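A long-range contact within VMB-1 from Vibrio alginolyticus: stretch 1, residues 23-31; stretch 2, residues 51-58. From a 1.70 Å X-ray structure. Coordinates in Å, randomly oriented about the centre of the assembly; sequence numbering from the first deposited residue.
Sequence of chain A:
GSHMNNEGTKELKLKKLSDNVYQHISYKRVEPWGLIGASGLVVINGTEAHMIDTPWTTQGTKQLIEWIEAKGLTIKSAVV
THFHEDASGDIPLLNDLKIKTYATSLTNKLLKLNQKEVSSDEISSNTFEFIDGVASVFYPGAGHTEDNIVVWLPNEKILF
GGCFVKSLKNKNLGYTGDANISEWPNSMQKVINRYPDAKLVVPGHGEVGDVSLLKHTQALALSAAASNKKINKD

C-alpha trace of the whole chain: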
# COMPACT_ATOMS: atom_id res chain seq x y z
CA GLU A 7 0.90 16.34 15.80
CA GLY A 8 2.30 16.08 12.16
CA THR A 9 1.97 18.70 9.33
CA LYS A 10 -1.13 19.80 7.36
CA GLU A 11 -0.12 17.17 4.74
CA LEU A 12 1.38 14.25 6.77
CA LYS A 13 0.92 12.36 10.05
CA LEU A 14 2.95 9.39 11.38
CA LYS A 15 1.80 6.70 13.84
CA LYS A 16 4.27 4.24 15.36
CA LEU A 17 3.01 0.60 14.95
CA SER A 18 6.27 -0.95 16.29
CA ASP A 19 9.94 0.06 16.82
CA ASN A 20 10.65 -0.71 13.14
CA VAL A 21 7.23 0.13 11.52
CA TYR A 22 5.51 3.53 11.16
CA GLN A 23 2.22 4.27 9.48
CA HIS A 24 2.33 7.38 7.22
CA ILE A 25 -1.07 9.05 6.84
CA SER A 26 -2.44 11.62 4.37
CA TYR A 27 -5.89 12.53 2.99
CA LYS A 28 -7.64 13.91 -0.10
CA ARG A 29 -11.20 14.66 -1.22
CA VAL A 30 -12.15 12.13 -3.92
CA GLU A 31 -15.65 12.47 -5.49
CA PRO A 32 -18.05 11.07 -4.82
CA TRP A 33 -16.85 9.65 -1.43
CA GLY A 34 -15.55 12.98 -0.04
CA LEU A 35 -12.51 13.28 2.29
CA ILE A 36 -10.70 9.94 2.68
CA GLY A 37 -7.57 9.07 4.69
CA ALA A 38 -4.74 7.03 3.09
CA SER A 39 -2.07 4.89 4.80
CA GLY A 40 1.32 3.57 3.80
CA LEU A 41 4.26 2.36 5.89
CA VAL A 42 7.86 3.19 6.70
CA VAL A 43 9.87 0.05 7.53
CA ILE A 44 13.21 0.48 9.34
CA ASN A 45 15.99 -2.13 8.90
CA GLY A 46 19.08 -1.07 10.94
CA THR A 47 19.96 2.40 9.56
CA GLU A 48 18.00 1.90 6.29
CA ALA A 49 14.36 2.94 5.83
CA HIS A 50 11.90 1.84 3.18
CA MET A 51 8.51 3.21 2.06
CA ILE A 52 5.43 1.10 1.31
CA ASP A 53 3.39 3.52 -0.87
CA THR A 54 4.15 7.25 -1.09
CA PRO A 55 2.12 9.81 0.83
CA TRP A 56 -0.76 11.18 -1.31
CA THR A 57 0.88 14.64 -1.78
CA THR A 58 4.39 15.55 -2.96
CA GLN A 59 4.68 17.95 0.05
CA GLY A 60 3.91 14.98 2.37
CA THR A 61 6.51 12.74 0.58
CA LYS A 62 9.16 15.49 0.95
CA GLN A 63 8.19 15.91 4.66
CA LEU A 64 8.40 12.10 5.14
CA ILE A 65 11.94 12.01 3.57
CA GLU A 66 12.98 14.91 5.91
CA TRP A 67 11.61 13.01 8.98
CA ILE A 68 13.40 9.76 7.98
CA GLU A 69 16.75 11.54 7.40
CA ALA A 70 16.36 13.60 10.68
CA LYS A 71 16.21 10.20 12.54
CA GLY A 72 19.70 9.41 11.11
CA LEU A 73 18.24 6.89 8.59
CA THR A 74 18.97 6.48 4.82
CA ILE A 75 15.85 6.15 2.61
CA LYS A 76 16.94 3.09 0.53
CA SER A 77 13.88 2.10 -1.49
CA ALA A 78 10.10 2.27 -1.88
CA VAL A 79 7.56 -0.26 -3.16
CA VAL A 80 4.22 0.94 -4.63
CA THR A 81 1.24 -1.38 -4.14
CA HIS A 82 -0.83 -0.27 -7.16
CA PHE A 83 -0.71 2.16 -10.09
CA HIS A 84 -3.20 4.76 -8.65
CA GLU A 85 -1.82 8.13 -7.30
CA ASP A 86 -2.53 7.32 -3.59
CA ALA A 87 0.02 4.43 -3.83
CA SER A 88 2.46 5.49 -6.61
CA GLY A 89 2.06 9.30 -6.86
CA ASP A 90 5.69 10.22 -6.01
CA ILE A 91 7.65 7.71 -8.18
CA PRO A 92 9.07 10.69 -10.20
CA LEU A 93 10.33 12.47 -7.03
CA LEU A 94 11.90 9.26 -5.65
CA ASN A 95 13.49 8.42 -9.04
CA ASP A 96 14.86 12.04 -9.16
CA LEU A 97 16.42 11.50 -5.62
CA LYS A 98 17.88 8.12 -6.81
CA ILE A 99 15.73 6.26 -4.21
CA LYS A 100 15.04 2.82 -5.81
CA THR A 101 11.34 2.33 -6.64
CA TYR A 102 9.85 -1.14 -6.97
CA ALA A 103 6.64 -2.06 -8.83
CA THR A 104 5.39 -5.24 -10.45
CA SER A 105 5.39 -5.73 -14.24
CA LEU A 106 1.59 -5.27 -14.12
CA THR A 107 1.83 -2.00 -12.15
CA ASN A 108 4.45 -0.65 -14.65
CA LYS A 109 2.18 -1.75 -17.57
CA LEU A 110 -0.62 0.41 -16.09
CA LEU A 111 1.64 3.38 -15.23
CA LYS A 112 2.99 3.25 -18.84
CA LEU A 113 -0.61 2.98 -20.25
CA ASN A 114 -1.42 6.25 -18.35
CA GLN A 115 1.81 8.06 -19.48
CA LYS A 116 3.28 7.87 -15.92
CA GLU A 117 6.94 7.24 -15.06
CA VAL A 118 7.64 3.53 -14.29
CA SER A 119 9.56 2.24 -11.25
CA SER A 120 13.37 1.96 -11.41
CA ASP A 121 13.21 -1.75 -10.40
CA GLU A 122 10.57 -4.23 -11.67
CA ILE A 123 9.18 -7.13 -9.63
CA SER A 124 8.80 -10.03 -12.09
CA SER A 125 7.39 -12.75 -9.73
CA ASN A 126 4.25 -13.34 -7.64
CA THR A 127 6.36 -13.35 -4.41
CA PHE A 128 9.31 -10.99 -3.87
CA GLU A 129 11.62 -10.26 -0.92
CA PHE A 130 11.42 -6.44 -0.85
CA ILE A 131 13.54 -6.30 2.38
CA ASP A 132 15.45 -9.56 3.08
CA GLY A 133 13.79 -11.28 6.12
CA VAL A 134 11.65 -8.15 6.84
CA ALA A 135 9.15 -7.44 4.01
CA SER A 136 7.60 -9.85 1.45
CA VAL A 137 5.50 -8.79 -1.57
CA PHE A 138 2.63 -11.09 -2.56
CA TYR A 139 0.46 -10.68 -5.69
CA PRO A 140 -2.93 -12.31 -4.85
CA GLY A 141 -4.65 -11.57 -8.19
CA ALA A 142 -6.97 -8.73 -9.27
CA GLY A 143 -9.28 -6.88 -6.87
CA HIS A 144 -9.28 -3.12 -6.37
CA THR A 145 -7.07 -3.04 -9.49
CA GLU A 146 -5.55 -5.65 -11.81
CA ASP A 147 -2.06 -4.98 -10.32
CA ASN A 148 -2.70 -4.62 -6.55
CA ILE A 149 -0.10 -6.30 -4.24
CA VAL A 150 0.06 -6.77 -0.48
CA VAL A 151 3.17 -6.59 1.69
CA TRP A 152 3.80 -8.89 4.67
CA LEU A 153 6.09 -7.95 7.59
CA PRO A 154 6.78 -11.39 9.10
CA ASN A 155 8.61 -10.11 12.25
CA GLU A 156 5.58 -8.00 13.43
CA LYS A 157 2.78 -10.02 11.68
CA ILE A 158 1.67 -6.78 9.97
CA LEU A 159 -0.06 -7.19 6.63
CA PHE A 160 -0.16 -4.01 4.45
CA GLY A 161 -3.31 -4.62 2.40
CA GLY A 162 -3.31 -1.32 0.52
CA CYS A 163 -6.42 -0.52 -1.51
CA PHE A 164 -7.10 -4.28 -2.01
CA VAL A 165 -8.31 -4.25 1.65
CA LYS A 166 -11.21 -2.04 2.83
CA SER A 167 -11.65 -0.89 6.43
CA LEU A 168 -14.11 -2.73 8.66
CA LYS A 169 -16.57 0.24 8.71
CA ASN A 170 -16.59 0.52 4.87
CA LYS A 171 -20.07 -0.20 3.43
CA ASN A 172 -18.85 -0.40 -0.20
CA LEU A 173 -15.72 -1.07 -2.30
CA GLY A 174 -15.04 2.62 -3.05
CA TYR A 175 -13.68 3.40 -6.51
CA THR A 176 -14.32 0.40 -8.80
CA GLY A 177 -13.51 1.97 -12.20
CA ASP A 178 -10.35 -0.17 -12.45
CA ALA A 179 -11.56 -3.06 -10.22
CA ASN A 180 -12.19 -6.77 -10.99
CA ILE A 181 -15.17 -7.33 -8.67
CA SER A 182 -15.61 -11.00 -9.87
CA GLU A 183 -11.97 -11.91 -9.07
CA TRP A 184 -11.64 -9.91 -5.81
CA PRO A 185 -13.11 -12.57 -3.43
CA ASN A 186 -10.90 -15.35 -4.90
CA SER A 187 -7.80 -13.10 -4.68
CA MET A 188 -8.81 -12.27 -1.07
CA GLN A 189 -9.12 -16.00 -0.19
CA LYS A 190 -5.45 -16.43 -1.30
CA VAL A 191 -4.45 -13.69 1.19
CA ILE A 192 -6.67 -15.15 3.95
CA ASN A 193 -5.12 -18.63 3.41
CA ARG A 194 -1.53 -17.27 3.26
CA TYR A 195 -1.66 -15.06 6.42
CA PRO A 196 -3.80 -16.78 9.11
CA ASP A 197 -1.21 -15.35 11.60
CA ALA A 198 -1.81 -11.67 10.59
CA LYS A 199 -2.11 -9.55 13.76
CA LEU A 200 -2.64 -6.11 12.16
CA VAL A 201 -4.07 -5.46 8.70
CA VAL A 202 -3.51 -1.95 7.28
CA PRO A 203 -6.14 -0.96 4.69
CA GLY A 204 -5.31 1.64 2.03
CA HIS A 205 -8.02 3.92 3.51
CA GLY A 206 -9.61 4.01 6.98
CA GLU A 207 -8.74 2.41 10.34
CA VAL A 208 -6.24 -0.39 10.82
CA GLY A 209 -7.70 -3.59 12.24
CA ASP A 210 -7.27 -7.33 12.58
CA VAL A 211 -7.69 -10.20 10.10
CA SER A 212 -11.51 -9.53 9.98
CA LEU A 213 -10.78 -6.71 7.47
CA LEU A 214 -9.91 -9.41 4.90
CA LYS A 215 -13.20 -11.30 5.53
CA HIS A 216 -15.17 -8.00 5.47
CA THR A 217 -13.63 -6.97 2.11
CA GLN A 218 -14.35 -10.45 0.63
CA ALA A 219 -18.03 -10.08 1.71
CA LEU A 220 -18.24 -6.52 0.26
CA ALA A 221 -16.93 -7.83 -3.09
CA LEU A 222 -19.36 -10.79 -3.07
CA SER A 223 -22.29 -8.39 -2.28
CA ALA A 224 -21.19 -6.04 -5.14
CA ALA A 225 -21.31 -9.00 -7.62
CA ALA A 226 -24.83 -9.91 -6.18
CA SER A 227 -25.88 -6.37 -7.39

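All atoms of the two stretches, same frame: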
# COMPACT_ATOMS: atom_id res chain seq x y z
N GLN A 23 3.30 4.01 10.42
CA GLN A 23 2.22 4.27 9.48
C GLN A 23 2.32 5.73 9.04
O GLN A 23 2.16 6.62 9.89
CB GLN A 23 0.90 3.96 10.17
CG GLN A 23 -0.35 4.17 9.31
CD GLN A 23 -1.59 3.94 10.16
OE1 GLN A 23 -1.51 3.74 11.37
NE2 GLN A 23 -2.76 3.95 9.57
N HIS A 24 2.45 6.00 7.75
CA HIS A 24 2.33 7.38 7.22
C HIS A 24 0.92 7.62 6.71
O HIS A 24 0.30 6.71 6.17
CB HIS A 24 3.36 7.72 6.15
CG HIS A 24 3.32 6.99 4.85
ND1 HIS A 24 2.40 7.29 3.83
CD2 HIS A 24 4.21 6.10 4.34
CE1 HIS A 24 2.70 6.53 2.77
NE2 HIS A 24 3.82 5.83 3.05
N ILE A 25 0.37 8.80 7.02
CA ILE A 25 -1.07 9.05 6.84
C ILE A 25 -1.24 10.39 6.11
O ILE A 25 -0.55 11.37 6.45
CB ILE A 25 -1.83 9.04 8.17
CG1 ILE A 25 -1.50 7.78 8.98
CG2 ILE A 25 -3.32 9.18 7.91
CD1 ILE A 25 -2.08 7.77 10.34
N SER A 26 -2.10 10.39 5.11
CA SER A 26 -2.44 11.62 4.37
C SER A 26 -3.92 11.56 4.03
O SER A 26 -4.59 10.62 4.47
CB SER A 26 -1.52 11.86 3.21
OG SER A 26 -1.25 10.70 2.47
N TYR A 27 -4.47 12.57 3.36
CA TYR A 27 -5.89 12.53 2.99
C TYR A 27 -6.12 13.37 1.75
O TYR A 27 -5.27 14.22 1.43
CB TYR A 27 -6.76 12.95 4.16
CG TYR A 27 -6.70 14.42 4.47
CD1 TYR A 27 -7.49 15.33 3.77
CD2 TYR A 27 -5.84 14.91 5.44
CE1 TYR A 27 -7.44 16.69 4.06
CE2 TYR A 27 -5.76 16.26 5.72
CZ TYR A 27 -6.58 17.16 5.03
OH TYR A 27 -6.54 18.50 5.30
N LYS A 28 -7.22 13.10 1.07
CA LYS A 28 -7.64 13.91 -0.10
C LYS A 28 -9.14 13.76 -0.24
O LYS A 28 -9.65 12.74 0.18
CB LYS A 28 -6.99 13.45 -1.41
CG LYS A 28 -5.60 14.00 -1.69
CD LYS A 28 -5.08 13.94 -3.14
CE LYS A 28 -3.72 14.63 -3.18
NZ LYS A 28 -2.85 14.24 -4.32
N ARG A 29 -9.79 14.77 -0.81
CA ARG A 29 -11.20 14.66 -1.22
C ARG A 29 -11.20 14.00 -2.59
O ARG A 29 -10.53 14.48 -3.52
CB ARG A 29 -11.88 16.02 -1.24
CG ARG A 29 -13.32 15.98 -1.72
CD ARG A 29 -14.00 17.31 -1.47
NE ARG A 29 -15.23 17.33 -2.24
CZ ARG A 29 -16.08 18.36 -2.30
NH1 ARG A 29 -15.84 19.47 -1.61
NH2 ARG A 29 -17.16 18.27 -3.05
N VAL A 30 -11.95 12.92 -2.69
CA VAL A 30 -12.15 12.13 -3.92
C VAL A 30 -13.66 12.00 -4.13
O VAL A 30 -14.28 11.25 -3.41
CB VAL A 30 -11.45 10.76 -3.82
CG1 VAL A 30 -11.59 9.99 -5.12
CG2 VAL A 30 -9.98 10.90 -3.45
N GLU A 31 -14.21 12.61 -5.18
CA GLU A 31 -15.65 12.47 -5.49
C GLU A 31 -15.90 11.07 -6.02
O GLU A 31 -15.10 10.52 -6.79
CB GLU A 31 -16.04 13.54 -6.52
CG GLU A 31 -16.10 14.94 -5.93
CD GLU A 31 -17.13 14.97 -4.81
OE1 GLU A 31 -18.28 14.62 -5.10
OE2 GLU A 31 -16.77 15.23 -3.64
N MET A 51 9.94 2.82 2.14
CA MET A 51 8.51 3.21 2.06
C MET A 51 7.69 2.10 1.43
O MET A 51 8.13 1.51 0.41
CB MET A 51 8.31 4.48 1.23
CG MET A 51 8.90 5.66 1.83
SD MET A 51 8.41 7.08 0.75
CE MET A 51 9.69 8.21 1.30
N ILE A 52 6.49 1.89 1.95
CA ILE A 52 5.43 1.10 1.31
C ILE A 52 4.32 2.10 0.97
O ILE A 52 3.71 2.60 1.92
CB ILE A 52 4.96 -0.05 2.22
CG1 ILE A 52 6.13 -1.01 2.53
CG2 ILE A 52 3.79 -0.76 1.58
CD1 ILE A 52 5.75 -2.05 3.54
N ASP A 53 4.21 2.42 -0.31
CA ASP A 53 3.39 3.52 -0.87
C ASP A 53 4.05 4.87 -0.51
O ASP A 53 4.71 5.00 0.53
CB ASP A 53 1.92 3.44 -0.48
CG ASP A 53 1.14 2.31 -1.15
OD1 ASP A 53 1.74 1.52 -1.98
OD2 ASP A 53 -0.12 2.30 -0.96
N THR A 54 3.84 5.84 -1.38
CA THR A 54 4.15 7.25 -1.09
C THR A 54 2.93 7.90 -0.44
O THR A 54 1.77 7.56 -0.74
CB THR A 54 4.65 7.96 -2.35
OG1 THR A 54 3.67 7.88 -3.40
CG2 THR A 54 5.96 7.41 -2.87
N PRO A 55 3.17 8.91 0.42
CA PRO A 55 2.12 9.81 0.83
C PRO A 55 1.40 10.43 -0.38
O PRO A 55 1.97 10.51 -1.47
CB PRO A 55 2.88 10.89 1.61
CG PRO A 55 4.03 10.12 2.19
CD PRO A 55 4.48 9.25 1.04
N TRP A 56 0.14 10.78 -0.19
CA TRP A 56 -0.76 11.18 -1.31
C TRP A 56 -0.42 12.57 -1.88
O TRP A 56 -0.82 12.84 -3.00
CB TRP A 56 -2.18 11.09 -0.81
CG TRP A 56 -3.20 10.79 -1.84
CD1 TRP A 56 -3.11 10.81 -3.20
CD2 TRP A 56 -4.54 10.38 -1.53
NE1 TRP A 56 -4.30 10.43 -3.75
CE2 TRP A 56 -5.19 10.17 -2.75
CE3 TRP A 56 -5.21 10.19 -0.33
CZ2 TRP A 56 -6.51 9.75 -2.81
CZ3 TRP A 56 -6.54 9.79 -0.39
CH2 TRP A 56 -7.14 9.55 -1.61
N THR A 57 0.45 13.33 -1.26
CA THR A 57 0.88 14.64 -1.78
C THR A 57 2.40 14.66 -1.82
O THR A 57 3.08 14.01 -0.99
CB THR A 57 0.34 15.85 -1.01
OG1 THR A 57 1.09 16.01 0.18
CG2 THR A 57 -1.13 15.78 -0.68
N THR A 58 2.93 15.37 -2.80
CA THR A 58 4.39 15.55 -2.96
C THR A 58 4.92 16.28 -1.72
O THR A 58 6.02 15.89 -1.25
CB THR A 58 4.71 16.25 -4.29
OG1 THR A 58 4.16 15.46 -5.34
CG2 THR A 58 6.19 16.36 -4.53

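Stretch 1 continues a strand that begins earlier in the chain, while stretch 2 leaves its strand after Ile52 and continues as loop; the touching parts run 53° apart, and the nearest CA atoms are those of Ser26 and Trp56, 5.9 Å apart. No backbone-to-backbone hydrogen bond links them, so side chains make the connection. The strand's alternation sends the CA-to-CB bonds of His24, Ser26, Lys28 and Val30 toward stretch 2, and those of Ile25, Tyr27 and Arg29 away.

His24 donates from NE2 to Asp53 O (2.8 Å, N-H...O angle 141°), an acceptor lying near the ring plane, in which the N-H also lies, though the angle shows a bent bond. Pro55 CG covers one face of the same ring, 4.0 Å from its centroid and 24° off the normal, a CH-pi contact. Ser26 OG accepts a nearly linear hydrogen bond from Trp56 N (3.0 Å, 170°), pinning the loop backbone to the strand. Lys28 combines two kinds of chemistry: its CD sits 3.6 Å from the centroid of the Trp56 five-membered ring, only 8° off the normal, while its NZ donates to Trp56 O at 2.8 Å. Aliphatic chain and ammonium thus engage the same residue. Finally, Val30 CG2 meets Trp56 CH2 at 3.6 Å, an apolar contact at the far end of the indole.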